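Local coordinates for protein phosphate transporter (Thermotoga maritima MSB8, PDB 6L85) that probably imports phosphate across the membrane in a sodium-dependent manner, as a bacterial relative of the human SLC20 solute carriers, at residues Phe12-Ala24 with Gly295-Met308. Numbering follows the deposited sequence.
With NA (sodium ion), chain Q.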
# COMPACT_ATOMS: atom_id res chain seq x y z
N PHE B 12 -6.70 24.00 -0.53
CA PHE B 12 -5.31 23.66 -0.79
C PHE B 12 -4.40 24.38 0.19
O PHE B 12 -3.46 23.79 0.73
CB PHE B 12 -4.92 24.00 -2.22
CG PHE B 12 -3.50 23.69 -2.51
CD1 PHE B 12 -3.13 22.42 -2.93
CD2 PHE B 12 -2.52 24.65 -2.28
CE1 PHE B 12 -1.80 22.13 -3.15
CE2 PHE B 12 -1.19 24.35 -2.49
CZ PHE B 12 -0.83 23.09 -2.93
N ILE B 13 -4.64 25.68 0.42
CA ILE B 13 -3.79 26.43 1.34
C ILE B 13 -3.89 25.86 2.76
O ILE B 13 -2.88 25.70 3.46
CB ILE B 13 -4.17 27.92 1.28
CG1 ILE B 13 -3.80 28.49 -0.10
CG2 ILE B 13 -3.52 28.69 2.43
CD1 ILE B 13 -4.19 29.96 -0.27
N MET B 14 -5.10 25.55 3.20
CA MET B 14 -5.27 24.94 4.51
C MET B 14 -4.50 23.61 4.60
O MET B 14 -3.81 23.35 5.59
CB MET B 14 -6.75 24.74 4.79
CG MET B 14 -7.04 24.04 6.07
SD MET B 14 -6.75 25.11 7.50
CE MET B 14 -6.92 23.92 8.81
N ALA B 15 -4.64 22.75 3.58
CA ALA B 15 -3.96 21.45 3.59
C ALA B 15 -2.44 21.62 3.61
O ALA B 15 -1.73 20.92 4.35
CB ALA B 15 -4.41 20.65 2.36
N PHE B 16 -1.94 22.55 2.79
CA PHE B 16 -0.52 22.90 2.79
C PHE B 16 -0.05 23.29 4.19
O PHE B 16 1.01 22.84 4.65
CB PHE B 16 -0.30 24.04 1.79
CG PHE B 16 1.14 24.38 1.56
CD1 PHE B 16 1.81 25.22 2.43
CD2 PHE B 16 1.83 23.85 0.48
CE1 PHE B 16 3.15 25.52 2.24
CE2 PHE B 16 3.16 24.16 0.27
CZ PHE B 16 3.83 24.99 1.17
N SER B 17 -0.85 24.12 4.89
CA SER B 17 -0.46 24.58 6.23
C SER B 17 -0.44 23.43 7.22
O SER B 17 0.43 23.37 8.11
CB SER B 17 -1.39 25.72 6.67
OG SER B 17 -2.58 25.27 7.29
N ILE B 18 -1.37 22.47 7.08
CA ILE B 18 -1.35 21.27 7.92
C ILE B 18 -0.06 20.48 7.72
O ILE B 18 0.62 20.09 8.69
CB ILE B 18 -2.59 20.40 7.64
CG1 ILE B 18 -3.88 21.12 8.04
CG2 ILE B 18 -2.47 19.05 8.32
CD1 ILE B 18 -5.16 20.46 7.51
N GLY B 19 0.28 20.17 6.46
CA GLY B 19 1.50 19.42 6.20
C GLY B 19 2.72 20.12 6.78
O GLY B 19 3.55 19.49 7.46
N ALA B 20 2.79 21.44 6.59
CA ALA B 20 3.92 22.23 7.07
C ALA B 20 4.06 22.16 8.58
O ALA B 20 5.17 21.96 9.11
CB ALA B 20 3.76 23.68 6.62
N ASN B 21 2.94 22.32 9.31
CA ASN B 21 3.05 22.35 10.77
C ASN B 21 3.22 20.98 11.38
O ASN B 21 3.84 20.85 12.45
CB ASN B 21 1.81 23.00 11.41
CG ASN B 21 2.11 23.55 12.81
OD1 ASN B 21 1.85 22.91 13.84
ND2 ASN B 21 2.69 24.75 12.83
N ASP B 22 2.66 19.94 10.77
CA ASP B 22 2.54 18.67 11.46
C ASP B 22 3.51 17.58 11.02
O ASP B 22 3.52 16.52 11.65
CB ASP B 22 1.12 18.11 11.30
CG ASP B 22 0.08 18.89 12.11
OD1 ASP B 22 0.43 19.86 12.80
OD2 ASP B 22 -1.10 18.53 12.04
N VAL B 23 4.30 17.77 9.94
CA VAL B 23 5.22 16.67 9.60
C VAL B 23 6.13 16.32 10.79
O VAL B 23 6.42 15.14 11.03
CB VAL B 23 6.01 16.99 8.31
CG1 VAL B 23 6.86 18.24 8.45
CG2 VAL B 23 6.84 15.77 7.87
N ALA B 24 6.50 17.32 11.59
CA ALA B 24 7.28 17.07 12.82
C ALA B 24 6.65 15.99 13.70
O ALA B 24 7.38 15.16 14.27
CB ALA B 24 7.45 18.36 13.63
N GLY B 295 -2.34 18.60 -0.93
CA GLY B 295 -1.91 19.81 -0.26
C GLY B 295 -1.07 19.53 0.97
O GLY B 295 -0.07 20.21 1.22
N ILE B 296 -1.47 18.52 1.77
CA ILE B 296 -0.66 18.13 2.92
C ILE B 296 0.74 17.69 2.46
O ILE B 296 1.76 18.11 3.03
CB ILE B 296 -1.36 17.02 3.73
CG1 ILE B 296 -2.60 17.54 4.45
CG2 ILE B 296 -0.44 16.44 4.80
CD1 ILE B 296 -3.34 16.45 5.22
N SER B 297 0.81 16.84 1.43
CA SER B 297 2.10 16.37 0.92
C SER B 297 2.98 17.54 0.47
O SER B 297 4.18 17.60 0.79
CB SER B 297 1.89 15.41 -0.25
OG SER B 297 1.43 14.17 0.24
N LEU B 298 2.40 18.47 -0.27
CA LEU B 298 3.17 19.60 -0.76
C LEU B 298 3.60 20.51 0.39
O LEU B 298 4.72 21.03 0.39
CB LEU B 298 2.36 20.34 -1.83
CG LEU B 298 2.30 19.65 -3.21
CD1 LEU B 298 1.36 20.34 -4.18
CD2 LEU B 298 3.69 19.54 -3.87
N GLY B 299 2.75 20.69 1.41
CA GLY B 299 3.16 21.46 2.57
C GLY B 299 4.28 20.78 3.34
O GLY B 299 5.18 21.44 3.86
N VAL B 300 4.23 19.45 3.43
CA VAL B 300 5.32 18.72 4.07
C VAL B 300 6.62 19.01 3.35
O VAL B 300 7.65 19.28 3.98
CB VAL B 300 5.03 17.21 4.09
CG1 VAL B 300 6.37 16.42 4.27
CG2 VAL B 300 4.03 16.85 5.16
N PHE B 301 6.59 18.97 2.01
CA PHE B 301 7.83 19.12 1.26
C PHE B 301 8.35 20.55 1.24
O PHE B 301 9.55 20.78 1.38
CB PHE B 301 7.66 18.62 -0.17
CG PHE B 301 8.95 18.63 -0.95
CD1 PHE B 301 9.91 17.65 -0.74
CD2 PHE B 301 9.21 19.63 -1.87
CE1 PHE B 301 11.12 17.65 -1.47
CE2 PHE B 301 10.41 19.65 -2.61
CZ PHE B 301 11.37 18.65 -2.41
N PHE B 302 7.48 21.53 1.00
CA PHE B 302 7.96 22.89 0.79
C PHE B 302 8.09 23.71 2.06
O PHE B 302 8.79 24.74 2.04
CB PHE B 302 7.05 23.64 -0.17
CG PHE B 302 7.24 23.24 -1.61
CD1 PHE B 302 8.41 23.55 -2.29
CD2 PHE B 302 6.23 22.56 -2.28
CE1 PHE B 302 8.59 23.18 -3.61
CE2 PHE B 302 6.39 22.19 -3.60
CZ PHE B 302 7.57 22.49 -4.28
N LEU B 303 7.41 23.35 3.14
CA LEU B 303 7.50 24.23 4.30
C LEU B 303 7.78 23.47 5.59
O LEU B 303 8.41 24.02 6.50
CB LEU B 303 6.22 25.07 4.39
CG LEU B 303 6.18 26.12 5.50
CD1 LEU B 303 7.45 26.98 5.49
CD2 LEU B 303 4.92 27.00 5.36
N GLY B 304 7.34 22.22 5.69
CA GLY B 304 7.53 21.46 6.91
C GLY B 304 8.98 21.16 7.20
O GLY B 304 9.34 20.87 8.35
N GLN B 305 9.82 21.30 6.17
CA GLN B 305 11.25 21.02 6.20
C GLN B 305 11.94 22.13 6.98
O GLN B 305 13.14 22.38 6.78
CB GLN B 305 11.81 20.91 4.76
CG GLN B 305 11.60 19.54 4.07
CD GLN B 305 12.59 19.27 2.91
OE1 GLN B 305 13.74 18.90 3.14
NE2 GLN B 305 12.13 19.44 1.68
N LYS B 306 11.17 22.86 7.80
CA LYS B 306 11.71 23.85 8.74
C LYS B 306 11.34 23.55 10.19
O LYS B 306 12.24 23.37 11.02
CB LYS B 306 11.26 25.25 8.32
CG LYS B 306 12.10 25.86 7.18
CD LYS B 306 11.71 25.32 5.81
CE LYS B 306 12.64 25.83 4.71
NZ LYS B 306 13.96 25.11 4.67
N VAL B 307 10.05 23.44 10.52
CA VAL B 307 9.64 23.14 11.89
C VAL B 307 9.97 21.71 12.30
O VAL B 307 10.10 21.41 13.51
CB VAL B 307 8.13 23.47 12.01
CG1 VAL B 307 7.40 22.85 10.83
CG2 VAL B 307 7.53 23.02 13.35
N MET B 308 10.16 20.81 11.32
CA MET B 308 10.60 19.46 11.64
C MET B 308 11.97 19.47 12.33
O MET B 308 12.13 18.88 13.41
CB MET B 308 10.65 18.61 10.36
CG MET B 308 10.53 17.13 10.56
SD MET B 308 10.79 16.24 9.01
CE MET B 308 10.54 17.49 7.73
NA NA Q . 0.85 20.74 14.88
O HOH W 1 3.15 20.14 15.00
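Gly-299 O takes two backbone N-H bonds, from Leu-303 N and, 2.9 Å away, Gly-304 N, and Ala-20 CA of the other helix adds a long, bent CA-H contact. This sits in a parallel glycine-mediated helix crossing of the GxxxG kind, with Gly-295 and Gly-299 as the two glycines; Gly-19 faces Gly-299, while Gly-295 lies against Phe-12, Ala-15 and Phe-16. The bare glycine surfaces let the axes of 12-24 and 295-302 approach to 6.3 Å at a 48° angle. Backbone meets backbone here through a run of CA-H...O contacts; in one, Gly-299 CA lies 3.3 Å from Phe-16 O, the angle at H being 155°.

Phe-16 is the knob, set among Gly-295, Leu-298, Gly-299 and Phe-302. With CG anti to the backbone N (chi1 -173°), its ring lies flat over Gly-299, whose CA makes a CH-pi contact 3.5 Å from the ring centroid. Phe-302 CB meets the ring's edge at CZ, 3.7 Å away. Shrinking Phe-16 to an alanine would probably open a gap over Gly-299 and leave Phe-302 CB and Leu-303 CB without the ring they pack on. One turn on, Ala-20 CB touches Leu-303 CB at 3.6 Å, while Val-23 sets CG2 against Val-300 CG1 and CG1 against Gly-304 and Met-308 CE.

The same N-terminal helix carries a sodium ion on its far side from this crossing. Asp-22 OD1 binds it at 2.3 Å, alongside Asn-21 OD1, Val-104 O and Thr-347 OG1; Thr-98 OG1 and Tyr-102 O fix Asn-21 ND2. A water is the fifth ligand of the sodium and donates to Asn-21 O over 2.7 Å.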